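Long-range contacts in intracellular serine protease (Bacillus licheniformis, PDB 4ZOQ), which cleaves peptide bonds sequence-specifically as a lanthipeptide protease, probably by the serine endopeptidase mechanism of the subtilisin-like S8 family: residues S208-Y214 / G227-E232; S201-N205 / G274-A279; E39-V45 / I290-E295; T285-I290 / V306-L310. All coordinates share one frame; numbering follows the deposited sequence.

Three of the four contacts lie along helix 275-297, which carries Ser276, the predicted charge-relay serine, in its first turn. Contact 2 sets that turn against strand 200-205. About 17 Å further, centre to centre, contact 4 packs the middle of the helix on helix 303-313, and contact 3, its centre about 10 Å from that of contact 4, joins its far end to the loop before strand 46-51; the two share Ile290. Contact 1 joins two loops that follow neighbouring strands and touches contact 2 through Tyr214 OH and Ser204 OG, 2.6 Å apart. It lies on the opposite side of the chain's centre from contact 3, their own centres about 31 Å apart.

Contact 1 of 4, residues S208-Y214 / G227-E232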
loop_
_atom_site.group_PDB
_atom_site.type_symbol
_atom_site.label_atom_id
_atom_site.label_comp_id
_atom_site.label_asym_id
_atom_site.label_seq_id
_atom_site.Cartn_x
_atom_site.Cartn_y
_atom_site.Cartn_z
ATOM N N SER B 208 22.691 0.528 -3.860
ATOM C CA SER B 208 23.709 1.574 -3.740
ATOM C C SER B 208 23.172 2.831 -3.088
ATOM O O SER B 208 23.933 3.743 -2.795
ATOM C CB SER B 208 24.239 1.941 -5.118
ATOM O OG SER B 208 23.194 2.526 -5.871
ATOM N N ASN B 209 21.854 2.855 -2.877
ATOM C CA ASN B 209 21.103 3.998 -2.343
ATOM C C ASN B 209 20.784 5.052 -3.388
ATOM O O ASN B 209 20.137 6.047 -3.054
ATOM C CB ASN B 209 21.768 4.665 -1.137
ATOM C CG ASN B 209 21.697 3.805 0.085
ATOM O OD1 ASN B 209 20.744 3.041 0.246
ATOM N ND2 ASN B 209 22.643 3.972 0.998
ATOM N N ASN B 210 21.235 4.847 -4.625
ATOM C CA ASN B 210 20.733 5.665 -5.722
ATOM C C ASN B 210 19.234 5.402 -5.922
ATOM O O ASN B 210 18.742 4.301 -5.670
ATOM C CB ASN B 210 21.449 5.359 -7.034
ATOM C CG ASN B 210 22.897 5.789 -7.033
ATOM O OD1 ASN B 210 23.302 6.692 -6.285
ATOM N ND2 ASN B 210 23.693 5.159 -7.897
ATOM N N ILE B 211 18.504 6.391 -6.416
ATOM C CA ILE B 211 17.081 6.171 -6.612
ATOM C C ILE B 211 16.930 5.114 -7.695
ATOM O O ILE B 211 17.745 5.057 -8.620
ATOM C CB ILE B 211 16.330 7.474 -7.017
ATOM C CG1 ILE B 211 14.819 7.337 -6.734
ATOM C CG2 ILE B 211 16.609 7.843 -8.502
ATOM C CD1 ILE B 211 14.470 7.413 -5.240
ATOM N N SER B 212 15.915 4.260 -7.569
ATOM C CA SER B 212 15.579 3.332 -8.646
ATOM C C SER B 212 15.141 4.203 -9.810
ATOM O O SER B 212 14.431 5.184 -9.601
ATOM C CB SER B 212 14.471 2.362 -8.243
ATOM O OG SER B 212 14.833 1.553 -7.117
ATOM N N PRO B 213 15.588 3.878 -11.023
ATOM C CA PRO B 213 15.282 4.694 -12.212
ATOM C C PRO B 213 13.786 4.867 -12.476
ATOM O O PRO B 213 13.376 5.885 -13.025
ATOM C CB PRO B 213 15.939 3.913 -13.365
ATOM C CG PRO B 213 17.012 3.059 -12.703
ATOM C CD PRO B 213 16.493 2.748 -11.321
ATOM N N TYR B 214 12.987 3.875 -12.112
ATOM C CA TYR B 214 11.551 3.910 -12.374
ATOM C C TYR B 214 10.813 4.727 -11.322
ATOM O O TYR B 214 9.655 5.071 -11.480
ATOM C CB TYR B 214 10.991 2.496 -12.419
ATOM C CG TYR B 214 11.269 1.735 -11.148
ATOM C CD1 TYR B 214 10.502 1.951 -10.021
ATOM C CD2 TYR B 214 12.297 0.776 -11.074
ATOM C CE1 TYR B 214 10.750 1.289 -8.837
ATOM C CE2 TYR B 214 12.540 0.072 -9.877
ATOM C CZ TYR B 214 11.747 0.351 -8.759
ATOM O OH TYR B 214 11.920 -0.275 -7.549
ATOM N N GLY B 227 13.669 -1.002 -2.978
ATOM C CA GLY B 227 12.854 -1.801 -3.873
ATOM C C GLY B 227 13.611 -2.319 -5.101
ATOM O O GLY B 227 13.006 -2.945 -5.964
ATOM N N GLY B 228 14.893 -1.967 -5.254
ATOM C CA GLY B 228 15.718 -2.617 -6.252
ATOM C C GLY B 228 15.378 -2.292 -7.687
ATOM O O GLY B 228 14.500 -1.468 -7.967
ATOM N N TYR B 229 16.143 -2.875 -8.605
ATOM C CA TYR B 229 15.779 -2.816 -10.012
ATOM C C TYR B 229 16.518 -3.923 -10.755
ATOM O O TYR B 229 17.232 -4.728 -10.153
ATOM C CB TYR B 229 16.042 -1.440 -10.624
ATOM C CG TYR B 229 15.473 -1.280 -12.035
ATOM C CD1 TYR B 229 14.160 -1.660 -12.338
ATOM C CD2 TYR B 229 16.223 -0.678 -13.043
ATOM C CE1 TYR B 229 13.627 -1.477 -13.630
ATOM C CE2 TYR B 229 15.701 -0.469 -14.307
ATOM C CZ TYR B 229 14.406 -0.882 -14.603
ATOM O OH TYR B 229 13.927 -0.673 -15.879
ATOM N N LEU B 230 16.326 -3.966 -12.063
ATOM C CA LEU B 230 16.943 -4.979 -12.891
ATOM C C LEU B 230 18.452 -4.733 -12.964
ATOM O O LEU B 230 19.230 -5.682 -13.100
ATOM C CB LEU B 230 16.328 -4.945 -14.293
ATOM C CG LEU B 230 14.853 -5.336 -14.409
ATOM C CD1 LEU B 230 14.253 -4.782 -15.691
ATOM C CD2 LEU B 230 14.722 -6.856 -14.359
ATOM N N GLY B 231 18.870 -3.477 -12.793
ATOM C CA GLY B 231 20.284 -3.135 -12.791
ATOM C C GLY B 231 20.422 -1.655 -12.566
ATOM O O GLY B 231 19.461 -0.937 -12.802
ATOM N N GLU B 232 21.609 -1.175 -12.184
ATOM C CA GLU B 232 21.779 0.264 -11.931
ATOM C C GLU B 232 21.651 1.065 -13.197
ATOM O O GLU B 232 21.179 2.206 -13.182
ATOM C CB GLU B 232 23.153 0.567 -11.342
ATOM C CG GLU B 232 23.309 0.331 -9.878
ATOM C CD GLU B 232 22.725 1.430 -9.021
ATOM O OE1 GLU B 232 22.661 2.607 -9.463
ATOM O OE2 GLU B 232 22.407 1.114 -7.860
HETATM O O HOH W 1 22.863 -1.022 -6.409
#
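Tyr214 turns the edge of its ring toward Tyr229 in an offset edge-to-face pair, the planes 60° apart and Tyr214 CD2 3.3 Å from Tyr229 CD1. Gly228 O lies at the same ring's edge, near its plane, while one face of Tyr214 receives Ser212 CB toward the rim. Tyr229 has Leu230 CB over the centre of one face, and Pro213 CG comes obliquely to its ring, 3.8 Å from Tyr229 CD2. With CG of Tyr214 set between its backbone N and carbonyl carbon (chi1 57°), the phenol reaches the other loop: its OH hydrogen-bonds Gly228 O at 2.9 Å and is also hydrogen-bonded to Ser204 OG, its strongest polar partner, as is Ser212 OG.

The carboxylate of Glu232 gathers the polar groups of an ST turn, in which Ser208 OG accepts from Asn210 N. Ser208 OG gives Glu232 OE2 a hydrogen bond of 2.6 Å, and Asn210 ND2 a nearly straight one to OE1 of 3.2 Å, both from above the carboxylate plane; a water links OE2 to Ser208 N. With a leucine in place of Glu232, Ser208 OG and Asn210 ND2 would probably lose their common acceptor and the turn be freer to move.

The two loops follow strands 200-205 and 221-226, the latter at the sheet's edge, Tyr229 OH hydrogen-bonds Asp235 of helix 234-237, and the ring of Tyr273 packs against both tyrosines.

Contact 2 of 4, residues S201-N205 / G274-A279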
loop_
_atom_site.group_PDB
_atom_site.type_symbol
_atom_site.label_atom_id
_atom_site.label_comp_id
_atom_site.label_asym_id
_atom_site.label_seq_id
_atom_site.Cartn_x
_atom_site.Cartn_y
_atom_site.Cartn_z
ATOM N N SER B 201 3.599 9.023 0.660
ATOM C CA SER B 201 4.038 8.506 -0.633
ATOM C C SER B 201 5.487 7.958 -0.568
ATOM O O SER B 201 6.396 8.659 -0.139
ATOM C CB SER B 201 3.923 9.601 -1.681
ATOM O OG SER B 201 4.256 9.104 -2.947
ATOM N N VAL B 202 5.693 6.703 -0.982
ATOM C CA VAL B 202 6.985 6.031 -0.823
ATOM C C VAL B 202 7.613 5.619 -2.175
ATOM O O VAL B 202 6.995 4.886 -2.964
ATOM C CB VAL B 202 6.854 4.761 0.083
ATOM C CG1 VAL B 202 8.189 4.063 0.278
ATOM C CG2 VAL B 202 6.214 5.098 1.435
ATOM N N GLY B 203 8.844 6.075 -2.409
ATOM C CA GLY B 203 9.619 5.724 -3.589
ATOM C C GLY B 203 10.591 4.587 -3.328
ATOM O O GLY B 203 10.689 4.074 -2.215
ATOM N N SER B 204 11.334 4.198 -4.350
ATOM C CA SER B 204 12.170 3.019 -4.254
ATOM C C SER B 204 13.643 3.350 -4.510
ATOM O O SER B 204 13.944 4.003 -5.498
ATOM C CB SER B 204 11.696 1.958 -5.255
ATOM O OG SER B 204 12.638 0.883 -5.326
ATOM N N ASN B 205 14.547 2.945 -3.613
ATOM C CA ASN B 205 15.965 3.132 -3.885
ATOM C C ASN B 205 16.659 1.781 -4.200
ATOM O O ASN B 205 16.100 0.694 -4.015
ATOM C CB ASN B 205 16.689 3.861 -2.722
ATOM C CG ASN B 205 16.709 3.065 -1.407
ATOM O OD1 ASN B 205 15.844 3.231 -0.551
ATOM N ND2 ASN B 205 17.698 2.185 -1.253
ATOM N N GLY B 274 10.202 -2.715 -7.372
ATOM C CA GLY B 274 9.144 -1.729 -7.499
ATOM C C GLY B 274 8.803 -0.953 -6.230
ATOM O O GLY B 274 9.131 -1.386 -5.082
ATOM N N THR B 275 8.191 0.221 -6.437
ATOM C CA THR B 275 7.696 1.030 -5.328
ATOM C C THR B 275 6.624 0.243 -4.559
ATOM O O THR B 275 6.395 0.468 -3.364
ATOM C CB THR B 275 7.101 2.409 -5.768
ATOM O OG1 THR B 275 6.093 2.214 -6.759
ATOM C CG2 THR B 275 8.174 3.349 -6.328
ATOM N N SER B 276 5.971 -0.699 -5.220
ATOM C CA SER B 276 4.971 -1.492 -4.505
ATOM C C SER B 276 5.628 -2.386 -3.457
ATOM O O SER B 276 4.982 -2.932 -2.583
ATOM C CB SER B 276 4.173 -2.348 -5.484
ATOM O OG SER B 276 4.975 -3.387 -6.023
ATOM N N LEU B 277 6.941 -2.517 -3.570
ATOM C CA LEU B 277 7.727 -3.295 -2.649
ATOM C C LEU B 277 8.442 -2.379 -1.657
ATOM O O LEU B 277 8.942 -2.837 -0.638
ATOM C CB LEU B 277 8.736 -4.142 -3.416
ATOM C CG LEU B 277 8.096 -5.080 -4.441
ATOM C CD1 LEU B 277 9.164 -5.879 -5.162
ATOM C CD2 LEU B 277 7.028 -6.000 -3.805
ATOM N N ALA B 278 8.466 -1.083 -1.943
ATOM C CA ALA B 278 9.109 -0.161 -1.032
ATOM C C ALA B 278 8.145 0.268 0.027
ATOM O O ALA B 278 8.496 0.258 1.209
ATOM C CB ALA B 278 9.671 1.050 -1.766
ATOM N N ALA B 279 6.935 0.642 -0.391
ATOM C CA ALA B 279 5.930 1.131 0.553
ATOM C C ALA B 279 5.667 0.184 1.749
ATOM O O ALA B 279 5.606 0.661 2.886
ATOM C CB ALA B 279 4.633 1.457 -0.171
#
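Val202 and Ser204 face the first turn of helix 275-297, the helix that in subtilisin-like proteases bears the nucleophile at its N-terminal end and runs through the α/β core beside the mostly parallel sheet. Ser276, the predicted charge-relay serine, points its CB away from the strand. The short segments meet at 116°, their axes 6.7 Å apart at closest, and no hydrogen bond joins them.

The apolar pairs centre on Val202. Its CG1, anti to the backbone N (chi1 -179°), lies 3.9 Å from Ala278 CB, and its CB 4.0 Å from Ala279 CB; CG1 also packs against the helix backbone, 3.7 Å from Ala279 N. The small alanine side chains are consistent with the close approach of helix and strand. Thr275 adds its methyl, CG2 approaching Ser204 CB at 3.9 Å and passing beside the Gly203 backbone.

The side-chain hydroxyls find partners beyond the two segments: Ser204 OG hydrogen-bonds Tyr214 OH, and Thr275 OG1 hydrogen-bonds Gly174 N and Asn175, probably the counterpart of the oxyanion-hole asparagine of subtilisins. Within the turn, Gly274 O accepts from Leu277 N; the backbone angles of Gly274 would jam any CB against the preceding carbonyl.

Backbone oxygens of the strand also touch carbon atoms of the helix: Val202 O rests 3.7 Å from Thr275 CB, and, more tightly, Gly203 O lies 3.2 Å from Ala278 CB.

Contact 3 of 4, residues E39-V45 / I290-E295; sequences ERGHPDV and ISEYRE
His42 lays its imidazole against the last turns of helix 275-297: with CG anti to the carbonyl carbon (chi1 -67°), its NE2 reaches Glu295 OE2 in a straight hydrogen bond of 2.8 Å (168° at the hydrogen), in the ring plane but from above the carboxylate plane. Over one face of the ring sits CB of Ser291, a CH-pi contact 3.9 Å from the centroid. The backbone joins in as well, since His42 N donates to Ser291 OG at 3.0 Å. This hydroxyl also hydrogen-bonds Ala287 O one turn back, which fixes its rotation.

Glu39 lies on the same serine: its CD and OE1 rest on Ser291 CB, and its OE2 lies only 2.7 Å from Glu295 OE2. Two carboxylates so close would probably repel unless one of them takes up a proton, and the imidazole on Glu295 may ease the strain. A phenylalanine at the place of His42 would remove the N-H donor and is likely to leave the Glu39 and Glu295 carboxylates facing each other without that relief.

Behind these groups, the type I turn from His42 to Val45 leads into strand 46-51, an inner strand of the mostly parallel sheet of the subtilisin fold. Val45 CG2 packs on Ile290 CG2 at 3.7 Å.

Further out, Gly41 N gives Glu39 OE1 a bent bond of 2.8 Å on its anti lone pair, which should steady that carboxylate. Arg294 forms a salt bridge with Glu132, while Asp44 OD2 stands 4.0 Å from Arg294 NH2, an attraction of charges alone.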
loop_
_atom_site.group_PDB
_atom_site.type_symbol
_atom_site.label_atom_id
_atom_site.label_comp_id
_atom_site.label_asym_id
_atom_site.label_seq_id
_atom_site.Cartn_x
_atom_site.Cartn_y
_atom_site.Cartn_z
ATOM N N GLU B 39 12.455 -5.934 18.458
ATOM C CA GLU B 39 11.016 -5.852 18.336
ATOM C C GLU B 39 10.628 -6.614 17.082
ATOM O O GLU B 39 10.877 -6.189 15.950
ATOM C CB GLU B 39 10.523 -4.396 18.291
ATOM C CG GLU B 39 8.997 -4.269 18.122
ATOM C CD GLU B 39 8.217 -4.987 19.243
ATOM O OE1 GLU B 39 7.520 -5.985 18.944
ATOM O OE2 GLU B 39 8.278 -4.557 20.410
ATOM N N ARG B 40 9.921 -7.707 17.301
ATOM C CA ARG B 40 9.529 -8.587 16.225
ATOM C C ARG B 40 8.117 -8.253 15.767
ATOM O O ARG B 40 7.617 -8.861 14.819
ATOM C CB ARG B 40 9.643 -10.040 16.697
ATOM C CG ARG B 40 10.056 -11.041 15.640
ATOM C CD ARG B 40 10.473 -12.396 16.264
ATOM N NE ARG B 40 10.978 -13.294 15.231
ATOM C CZ ARG B 40 10.188 -13.968 14.395
ATOM N NH1 ARG B 40 8.870 -13.859 14.501
ATOM N NH2 ARG B 40 10.705 -14.758 13.467
ATOM N N GLY B 41 7.475 -7.293 16.452
ATOM C CA GLY B 41 6.096 -6.928 16.164
ATOM C C GLY B 41 5.058 -7.606 17.045
ATOM O O GLY B 41 5.278 -8.719 17.546
ATOM N N HIS B 42 3.928 -6.934 17.253
ATOM C CA HIS B 42 2.826 -7.502 18.040
ATOM C C HIS B 42 1.750 -8.084 17.152
ATOM O O HIS B 42 1.311 -7.438 16.219
ATOM C CB HIS B 42 2.202 -6.460 18.990
ATOM C CG HIS B 42 3.118 -6.012 20.092
ATOM N ND1 HIS B 42 2.732 -5.113 21.068
ATOM C CD2 HIS B 42 4.412 -6.311 20.353
ATOM C CE1 HIS B 42 3.740 -4.890 21.887
ATOM N NE2 HIS B 42 4.776 -5.598 21.472
ATOM N N PRO B 43 1.315 -9.316 17.450
ATOM C CA PRO B 43 0.195 -9.901 16.713
ATOM C C PRO B 43 -1.057 -9.027 16.720
ATOM O O PRO B 43 -1.819 -9.136 15.778
ATOM C CB PRO B 43 -0.063 -11.217 17.463
ATOM C CG PRO B 43 1.242 -11.576 18.049
ATOM C CD PRO B 43 1.933 -10.284 18.379
ATOM N N ASP B 44 -1.267 -8.190 17.736
ATOM C CA ASP B 44 -2.484 -7.354 17.799
ATOM C C ASP B 44 -2.277 -5.942 17.250
ATOM O O ASP B 44 -3.133 -5.076 17.416
ATOM C CB ASP B 44 -3.041 -7.284 19.231
ATOM C CG ASP B 44 -2.144 -6.546 20.157
ATOM O OD1 ASP B 44 -0.934 -6.528 19.885
ATOM O OD2 ASP B 44 -2.632 -6.008 21.163
ATOM N N VAL B 45 -1.113 -5.695 16.662
ATOM C CA VAL B 45 -0.964 -4.569 15.745
ATOM C C VAL B 45 -1.308 -5.081 14.345
ATOM O O VAL B 45 -0.776 -6.097 13.897
ATOM C CB VAL B 45 0.455 -3.969 15.754
ATOM C CG1 VAL B 45 0.698 -3.120 14.505
ATOM C CG2 VAL B 45 0.707 -3.205 17.044
ATOM N N ILE B 290 5.037 1.092 16.295
ATOM C CA ILE B 290 3.829 1.021 17.088
ATOM C C ILE B 290 3.948 -0.107 18.129
ATOM O O ILE B 290 3.638 0.097 19.303
ATOM C CB ILE B 290 2.569 0.812 16.206
ATOM C CG1 ILE B 290 2.269 2.073 15.391
ATOM C CG2 ILE B 290 1.354 0.465 17.082
ATOM C CD1 ILE B 290 1.350 1.883 14.235
ATOM N N SER B 291 4.442 -1.274 17.711
ATOM C CA SER B 291 4.601 -2.403 18.622
ATOM C C SER B 291 5.553 -2.037 19.776
ATOM O O SER B 291 5.213 -2.200 20.951
ATOM C CB SER B 291 5.131 -3.616 17.861
ATOM O OG SER B 291 4.223 -4.014 16.843
ATOM N N GLU B 292 6.719 -1.478 19.453
ATOM C CA GLU B 292 7.631 -1.122 20.524
ATOM C C GLU B 292 7.024 -0.066 21.462
ATOM O O GLU B 292 7.104 -0.186 22.686
ATOM C CB GLU B 292 8.950 -0.605 19.984
ATOM C CG GLU B 292 9.861 -0.172 21.097
ATOM C CD GLU B 292 11.310 -0.377 20.780
ATOM O OE1 GLU B 292 11.644 -1.398 20.133
ATOM O OE2 GLU B 292 12.116 0.483 21.190
ATOM N N TYR B 293 6.405 0.953 20.884
ATOM C CA TYR B 293 5.875 2.052 21.688
ATOM C C TYR B 293 4.789 1.553 22.644
ATOM O O TYR B 293 4.756 1.921 23.818
ATOM C CB TYR B 293 5.313 3.151 20.778
ATOM C CG TYR B 293 4.916 4.413 21.501
ATOM C CD1 TYR B 293 3.716 4.498 22.211
ATOM C CD2 TYR B 293 5.763 5.526 21.494
ATOM C CE1 TYR B 293 3.352 5.683 22.879
ATOM C CE2 TYR B 293 5.425 6.709 22.159
ATOM C CZ TYR B 293 4.221 6.780 22.846
ATOM O OH TYR B 293 3.901 7.939 23.505
ATOM N N ARG B 294 3.949 0.654 22.161
ATOM C CA ARG B 294 2.826 0.198 22.970
ATOM C C ARG B 294 3.383 -0.683 24.081
ATOM O O ARG B 294 2.898 -0.692 25.207
ATOM C CB ARG B 294 1.845 -0.562 22.105
ATOM C CG ARG B 294 1.087 0.311 21.127
ATOM C CD ARG B 294 0.127 -0.503 20.279
ATOM N NE ARG B 294 -1.011 -0.939 21.068
ATOM C CZ ARG B 294 -2.012 -1.670 20.599
ATOM N NH1 ARG B 294 -2.010 -2.053 19.326
ATOM N NH2 ARG B 294 -3.007 -2.023 21.412
ATOM N N GLU B 295 4.469 -1.372 23.762
ATOM C CA GLU B 295 5.136 -2.225 24.726
ATOM C C GLU B 295 5.792 -1.428 25.845
ATOM O O GLU B 295 5.810 -1.857 27.000
ATOM C CB GLU B 295 6.180 -3.085 24.021
ATOM C CG GLU B 295 6.724 -4.200 24.879
ATOM C CD GLU B 295 7.439 -5.254 24.068
ATOM O OE1 GLU B 295 8.276 -5.962 24.661
ATOM O OE2 GLU B 295 7.229 -5.309 22.837
#

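Contact 4 of 4, residues T285-I290 / V306-L310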
loop_
_atom_site.group_PDB
_atom_site.type_symbol
_atom_site.label_atom_id
_atom_site.label_comp_id
_atom_site.label_asym_id
_atom_site.label_seq_id
_atom_site.Cartn_x
_atom_site.Cartn_y
_atom_site.Cartn_z
ATOM N N THR B 285 7.845 -1.183 8.944
ATOM C CA THR B 285 8.622 -0.439 9.929
ATOM C C THR B 285 7.694 0.336 10.879
ATOM O O THR B 285 7.927 0.374 12.095
ATOM C CB THR B 285 9.600 0.557 9.276
ATOM O OG1 THR B 285 10.478 -0.136 8.368
ATOM C CG2 THR B 285 10.436 1.259 10.365
ATOM N N ALA B 286 6.629 0.922 10.336
ATOM C CA ALA B 286 5.663 1.637 11.177
ATOM C C ALA B 286 5.018 0.710 12.210
ATOM O O ALA B 286 4.863 1.075 13.385
ATOM C CB ALA B 286 4.595 2.287 10.329
ATOM N N ALA B 287 4.638 -0.485 11.760
ATOM C CA ALA B 287 4.061 -1.496 12.647
ATOM C C ALA B 287 5.080 -1.872 13.728
ATOM O O ALA B 287 4.713 -2.107 14.880
ATOM C CB ALA B 287 3.616 -2.727 11.860
ATOM N N LEU B 288 6.358 -1.894 13.373
ATOM C CA LEU B 288 7.364 -2.185 14.393
ATOM C C LEU B 288 7.429 -1.094 15.472
ATOM O O LEU B 288 7.521 -1.408 16.660
ATOM C CB LEU B 288 8.746 -2.380 13.767
ATOM C CG LEU B 288 9.056 -3.735 13.143
ATOM C CD1 LEU B 288 10.559 -3.806 12.819
ATOM C CD2 LEU B 288 8.634 -4.866 14.100
ATOM N N VAL B 289 7.378 0.175 15.051
ATOM C CA VAL B 289 7.442 1.303 15.975
ATOM C C VAL B 289 6.215 1.301 16.882
ATOM O O VAL B 289 6.342 1.449 18.102
ATOM C CB VAL B 289 7.541 2.637 15.231
ATOM C CG1 VAL B 289 7.243 3.808 16.172
ATOM C CG2 VAL B 289 8.916 2.778 14.617
ATOM N N ILE B 290 5.037 1.092 16.295
ATOM C CA ILE B 290 3.829 1.021 17.088
ATOM C C ILE B 290 3.948 -0.107 18.129
ATOM O O ILE B 290 3.638 0.097 19.303
ATOM C CB ILE B 290 2.569 0.812 16.206
ATOM C CG1 ILE B 290 2.269 2.073 15.391
ATOM C CG2 ILE B 290 1.354 0.465 17.082
ATOM C CD1 ILE B 290 1.350 1.883 14.235
ATOM N N VAL B 306 4.464 8.318 15.325
ATOM C CA VAL B 306 5.119 7.289 14.522
ATOM C C VAL B 306 5.795 7.928 13.317
ATOM O O VAL B 306 6.943 7.618 13.014
ATOM C CB VAL B 306 4.142 6.210 14.077
ATOM C CG1 VAL B 306 4.878 5.136 13.305
ATOM C CG2 VAL B 306 3.482 5.612 15.299
ATOM N N HIS B 307 5.083 8.842 12.662
ATOM C CA HIS B 307 5.614 9.552 11.503
ATOM C C HIS B 307 6.886 10.293 11.889
ATOM O O HIS B 307 7.870 10.333 11.126
ATOM C CB HIS B 307 4.572 10.533 10.953
ATOM C CG HIS B 307 4.968 11.181 9.662
ATOM N ND1 HIS B 307 5.923 12.177 9.583
ATOM C CD2 HIS B 307 4.514 10.998 8.398
ATOM C CE1 HIS B 307 6.057 12.558 8.324
ATOM N NE2 HIS B 307 5.219 11.855 7.585
ATOM N N HIS B 308 6.867 10.868 13.087
ATOM C CA HIS B 308 8.021 11.601 13.598
ATOM C C HIS B 308 9.229 10.666 13.754
ATOM O O HIS B 308 10.341 11.005 13.374
ATOM C CB HIS B 308 7.683 12.282 14.938
ATOM C CG HIS B 308 8.791 13.122 15.470
ATOM N ND1 HIS B 308 9.045 14.394 15.009
ATOM C CD2 HIS B 308 9.765 12.845 16.369
ATOM C CE1 HIS B 308 10.114 14.878 15.620
ATOM N NE2 HIS B 308 10.569 13.958 16.451
ATOM N N ILE B 309 9.010 9.487 14.319
ATOM C CA ILE B 309 10.089 8.527 14.463
ATOM C C ILE B 309 10.645 8.089 13.080
ATOM O O ILE B 309 11.863 8.048 12.897
ATOM C CB ILE B 309 9.616 7.326 15.282
ATOM C CG1 ILE B 309 9.361 7.793 16.711
ATOM C CG2 ILE B 309 10.668 6.222 15.274
ATOM C CD1 ILE B 309 8.557 6.847 17.538
ATOM N N LEU B 310 9.766 7.825 12.110
ATOM C CA LEU B 310 10.186 7.458 10.753
ATOM C C LEU B 310 11.018 8.536 10.132
ATOM O O LEU B 310 12.068 8.270 9.524
ATOM C CB LEU B 310 8.972 7.200 9.848
ATOM C CG LEU B 310 8.161 5.961 10.238
ATOM C CD1 LEU B 310 6.886 5.802 9.450
ATOM C CD2 LEU B 310 9.058 4.736 10.019
#
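Val289 and Val306 both place CG1 opposite the backbone N (chi1 165° and -177°), and these two methyls meet at 3.9 Å as the side chains slide past each other in opposite directions. They belong to a helix pair of the subtilisin fold: helix 275-297, which carries the predicted charge-relay serine in its first turn and is met here far down its length, and helix 303-313, which follows it in the chain after a short connection. The segments cross at 117°, with axes 9.9 Å apart; no hydrogen bond crosses the interface, which is built mainly of apolar side chains.

Val306 fits between three partners. Its CG1 also comes to 4.1 Å from Ala286 CB, and its CG2 touches Ile290 CG1 at 3.7 Å, the two side chains crossing at about a right angle. Both branches of the valine are thus in use, which should limit its freedom to turn. Val289 CG1 has a second partner: tip to tip it meets Ile309 CD1 at 3.6 Å.

Strand 168-172 lies against the same pair, where Ala286 and Leu310 pack on Phe170 and Val306 on Leu168. From helix 333-338, Ala336 touches Thr285 and Val289. The hydroxyl of Thr285 is turned back to its own helix, where OG1 hydrogen-bonds Gln281 O; this leaves the methyl for the neighbouring helix, with Thr285 CG2 3.8 Å from Leu310 CD2.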